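Local coordinates for DUF1573 domain-containing protein (Porphyromonas gingivalis, PDB 2QSV) that is of unknown function, may be linked to cysteine-type peptidase activity, and comprises, in this C-terminal part, two consecutive immunoglobulin-like beta domains, at residues Ser41-Ser44 with Phe45-Leu48; Pro110-Ala114 with Ala115-Val119. One frame throughout, in Å; residues are numbered along the deposited sequence.

Both are local contacts in a continuous chain, a reversal in interaction 1, a 3-10 bend in interaction 2. Interaction 1 lies in the first domain, where 41-48 leads from strand 35-41 of one sheet to strand 46-47 of the other; four of its six touching residues are buried, and apolar packing accompanies one backbone turn bond. Interaction 2 lies in the connection between the last long strand of the first domain, 94-105, and strand 120-121 of the second. It is a surface contact, with five of seven touching residues exposed, and a glutamine side chain, backbone amides and a water do most of the work. Their centres are about 30 Å apart, and they share no strand.

Interaction 1: Ser41-Ser44 with Phe45-Leu48; sequences SLPS and FVSL
V46 N donates to P43 O at 3.2 Å; the bond is nearly straight (166°) and, linking the first and fourth residues, closes the type I beta turn from P43 to V46. The amide approaches from well above the carbonyl plane of P43. Within the turn, the P43 ring and the F45 phenyl ring meet by CH-pi contact: P43 CB stands 4.0 Å from the F45 ring centroid, and its direction, 12° off the ring normal, places it squarely over one face. The F45 chi1 of 51°, with CG between the backbone N and the carbonyl carbon, swings the ring back over the proline. In the immunoglobulin-like sandwich this turn carries the chain from strand 35-41 to strand 46-47 in the facing sheet, and F45 also packs on V101 and L103 of strand 94-105. V46 uses both branches against the proline, CG1 lying 3.9 Å from P43 CB while CG2 lies 3.8 Å from P43 CD. L42, just ahead of the turn, widens the apolar patch. Its CD2 methyl reaches V46 CG2 at 3.8 Å, the two side chains meeting at a slant, and touches L48 CB at 3.6 Å where the leucines cross at about a right angle. The hydroxyl of S44, on the exposed side of the turn, is hydrogen-bonded to the carboxylate of E80 on strand 76-87.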
loop_
_atom_site.group_PDB
_atom_site.type_symbol
_atom_site.label_atom_id
_atom_site.label_comp_id
_atom_site.label_asym_id
_atom_site.label_seq_id
_atom_site.Cartn_x
_atom_site.Cartn_y
_atom_site.Cartn_z
ATOM N N SER A 41 2.600 -10.475 -15.464
ATOM C CA SER A 41 2.706 -10.862 -14.058
ATOM C C SER A 41 1.514 -10.293 -13.287
ATOM O O SER A 41 1.146 -9.150 -13.500
ATOM C CB SER A 41 4.023 -10.354 -13.467
ATOM O OG SER A 41 4.294 -10.950 -12.216
ATOM N N LEU A 42 0.906 -11.119 -12.429
ATOM C CA LEU A 42 -0.204 -10.726 -11.559
ATOM C C LEU A 42 0.258 -10.783 -10.118
ATOM O O LEU A 42 1.010 -11.670 -9.783
ATOM C CB LEU A 42 -1.363 -11.731 -11.648
ATOM C CG LEU A 42 -2.353 -11.808 -12.804
ATOM C CD1 LEU A 42 -3.207 -13.079 -12.652
ATOM C CD2 LEU A 42 -3.240 -10.562 -12.843
ATOM N N PRO A 43 -0.236 -9.874 -9.251
ATOM C CA PRO A 43 -0.092 -10.045 -7.804
ATOM C C PRO A 43 -0.511 -11.443 -7.330
ATOM O O PRO A 43 -1.488 -11.997 -7.843
ATOM C CB PRO A 43 -1.054 -8.996 -7.250
ATOM C CG PRO A 43 -0.990 -7.911 -8.236
ATOM C CD PRO A 43 -0.925 -8.618 -9.575
ATOM N N SER A 44 0.212 -11.999 -6.359
ATOM C CA SER A 44 -0.098 -13.331 -5.829
ATOM C C SER A 44 -1.490 -13.453 -5.193
ATOM O O SER A 44 -1.979 -14.577 -4.992
ATOM C CB SER A 44 0.930 -13.731 -4.782
ATOM O OG SER A 44 0.828 -12.886 -3.656
ATOM N N PHE A 45 -2.105 -12.311 -4.870
ATOM C CA PHE A 45 -3.392 -12.277 -4.168
ATOM C C PHE A 45 -4.551 -11.903 -5.086
ATOM O O PHE A 45 -5.663 -11.658 -4.612
ATOM C CB PHE A 45 -3.352 -11.323 -2.943
ATOM C CG PHE A 45 -2.821 -9.919 -3.254
ATOM C CD1 PHE A 45 -3.663 -8.906 -3.729
ATOM C CD2 PHE A 45 -1.474 -9.614 -3.061
ATOM C CE1 PHE A 45 -3.163 -7.608 -4.000
ATOM C CE2 PHE A 45 -0.970 -8.319 -3.309
ATOM C CZ PHE A 45 -1.817 -7.319 -3.765
ATOM N N VAL A 46 -4.302 -11.859 -6.396
ATOM C CA VAL A 46 -5.386 -11.583 -7.342
ATOM C C VAL A 46 -5.584 -12.672 -8.398
ATOM O O VAL A 46 -4.685 -13.470 -8.664
ATOM C CB VAL A 46 -5.307 -10.183 -8.049
ATOM C CG1 VAL A 46 -4.998 -9.038 -7.089
ATOM C CG2 VAL A 46 -4.392 -10.212 -9.241
ATOM N N SER A 47 -6.779 -12.659 -8.988
ATOM C CA SER A 47 -7.172 -13.498 -10.117
ATOM C C SER A 47 -7.531 -12.626 -11.298
ATOM O O SER A 47 -8.210 -11.591 -11.127
ATOM C CB SER A 47 -8.401 -14.321 -9.747
ATOM O OG SER A 47 -8.012 -15.637 -9.442
ATOM N N LEU A 48 -7.073 -13.031 -12.482
ATOM C CA LEU A 48 -7.457 -12.403 -13.740
ATOM C C LEU A 48 -7.438 -13.419 -14.902
ATOM O O LEU A 48 -6.395 -13.993 -15.222
ATOM C CB LEU A 48 -6.552 -11.211 -14.054
ATOM C CG LEU A 48 -6.883 -10.321 -15.262
ATOM C CD1 LEU A 48 -8.105 -9.463 -14.978
ATOM C CD2 LEU A 48 -5.683 -9.439 -15.643
#

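Interaction 2: Pro110-Ala114 with Ala115-Val119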
loop_
_atom_site.group_PDB
_atom_site.type_symbol
_atom_site.label_atom_id
_atom_site.label_comp_id
_atom_site.label_asym_id
_atom_site.label_seq_id
_atom_site.Cartn_x
_atom_site.Cartn_y
_atom_site.Cartn_z
ATOM N N PRO A 110 -13.178 -12.490 14.151
ATOM C CA PRO A 110 -14.183 -13.389 14.797
ATOM C C PRO A 110 -13.638 -14.756 15.226
ATOM O O PRO A 110 -14.178 -15.357 16.161
ATOM C CB PRO A 110 -15.293 -13.538 13.732
ATOM C CG PRO A 110 -15.134 -12.274 12.844
ATOM C CD PRO A 110 -13.618 -12.076 12.794
ATOM N N ALA A 111 -12.576 -15.218 14.575
ATOM C CA ALA A 111 -11.827 -16.380 15.031
ATOM C C ALA A 111 -10.787 -16.127 16.149
ATOM O O ALA A 111 -10.122 -17.063 16.561
ATOM C CB ALA A 111 -11.149 -17.054 13.846
ATOM N N LEU A 112 -10.620 -14.896 16.637
ATOM C CA LEU A 112 -9.616 -14.620 17.700
ATOM C C LEU A 112 -10.286 -14.225 19.008
ATOM O O LEU A 112 -11.298 -13.525 19.005
ATOM C CB LEU A 112 -8.619 -13.535 17.270
ATOM C CG LEU A 112 -7.788 -13.768 16.013
ATOM C CD1 LEU A 112 -7.034 -12.498 15.569
ATOM C CD2 LEU A 112 -6.815 -14.963 16.219
ATOM N N THR A 113 -9.739 -14.658 20.134
ATOM C CA THR A 113 -10.285 -14.234 21.425
ATOM C C THR A 113 -9.535 -12.985 21.908
ATOM O O THR A 113 -8.479 -12.658 21.377
ATOM C CB THR A 113 -10.079 -15.313 22.493
ATOM O OG1 THR A 113 -8.680 -15.415 22.756
ATOM C CG2 THR A 113 -10.586 -16.682 22.008
ATOM N N ALA A 114 -10.086 -12.326 22.929
ATOM C CA ALA A 114 -9.463 -11.170 23.586
ATOM C C ALA A 114 -8.053 -11.449 24.110
ATOM O O ALA A 114 -7.198 -10.562 24.088
ATOM C CB ALA A 114 -10.388 -10.607 24.704
ATOM N N ALA A 115 -7.772 -12.687 24.520
ATOM C CA ALA A 115 -6.430 -13.018 25.041
ATOM C C ALA A 115 -5.458 -13.154 23.900
ATOM O O ALA A 115 -4.248 -13.205 24.084
ATOM C CB ALA A 115 -6.476 -14.334 25.875
ATOM N N GLN A 116 -5.974 -13.210 22.688
ATOM C CA GLN A 116 -5.082 -13.227 21.532
ATOM C C GLN A 116 -4.919 -11.880 20.790
ATOM O O GLN A 116 -4.222 -11.833 19.794
ATOM C CB GLN A 116 -5.560 -14.269 20.517
ATOM C CG GLN A 116 -5.767 -15.691 21.071
ATOM C CD GLN A 116 -6.488 -16.539 20.045
ATOM O OE1 GLN A 116 -7.702 -16.517 19.941
ATOM N NE2 GLN A 116 -5.726 -17.259 19.258
ATOM N N THR A 117 -5.570 -10.817 21.227
ATOM C CA THR A 117 -5.537 -9.561 20.452
ATOM C C THR A 117 -5.077 -8.447 21.330
ATOM O O THR A 117 -5.186 -8.554 22.539
ATOM C CB THR A 117 -6.904 -9.211 19.795
ATOM O OG1 THR A 117 -7.922 -9.134 20.809
ATOM C CG2 THR A 117 -7.309 -10.252 18.747
ATOM N N GLY A 118 -4.541 -7.385 20.722
ATOM C CA GLY A 118 -4.107 -6.203 21.437
ATOM C C GLY A 118 -5.062 -5.013 21.240
ATOM O O GLY A 118 -6.059 -5.115 20.508
ATOM N N VAL A 119 -4.811 -3.931 21.959
ATOM C CA VAL A 119 -5.545 -2.668 21.782
ATOM C C VAL A 119 -4.451 -1.615 21.725
ATOM O O VAL A 119 -3.695 -1.420 22.706
ATOM C CB VAL A 119 -6.589 -2.341 22.905
ATOM C CG1 VAL A 119 -7.330 -0.952 22.576
ATOM C CG2 VAL A 119 -7.665 -3.418 23.067
HETATM O O HOH W 1 -9.617 -18.293 18.789
#
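The backbone between T113 and T117 winds through two overlapping turns. Q116 N donates to T113 O at 2.9 Å with an N-H...O angle of 144°, a bond to the residue three places back, as in a 3-10 helix. One residue on, T117 N makes a longer, weak bond to A114 O at 3.3 Å. This short 3-10 turn is held at its start by the Q116 side chain, which folds back over T113. Q116 CG is anti to its own carbonyl carbon (chi1 -54°), and the chain then runs extended, delivering OE1 to T113 N at 2.8 Å. That bond is almost straight at 172°, its donor tilted modestly from the plane of the amide carbonyl. It closes a side-chain-to-backbone ring, opposite in direction to the Q116 N to T113 O bond; the T113 hydroxyl adds a weak acceptor contact to A115 N. The turn belongs to the linker between the two immunoglobulin-like domains, and V119, just beyond it, donates its backbone N-H to the side-chain oxygen of N144 in the second domain. A water also donates to Q116 OE1, at 2.9 Å, and to A111 O at 2.6 Å, bridging the turn to the preceding 3-10 segment. L112 adds the apolar part of the contact: CB lies 3.8 Å from T117 CG2, while CD2 comes to 4.0 Å from Q116 NE2, the leucine and glutamine side chains crossing nearly perpendicularly.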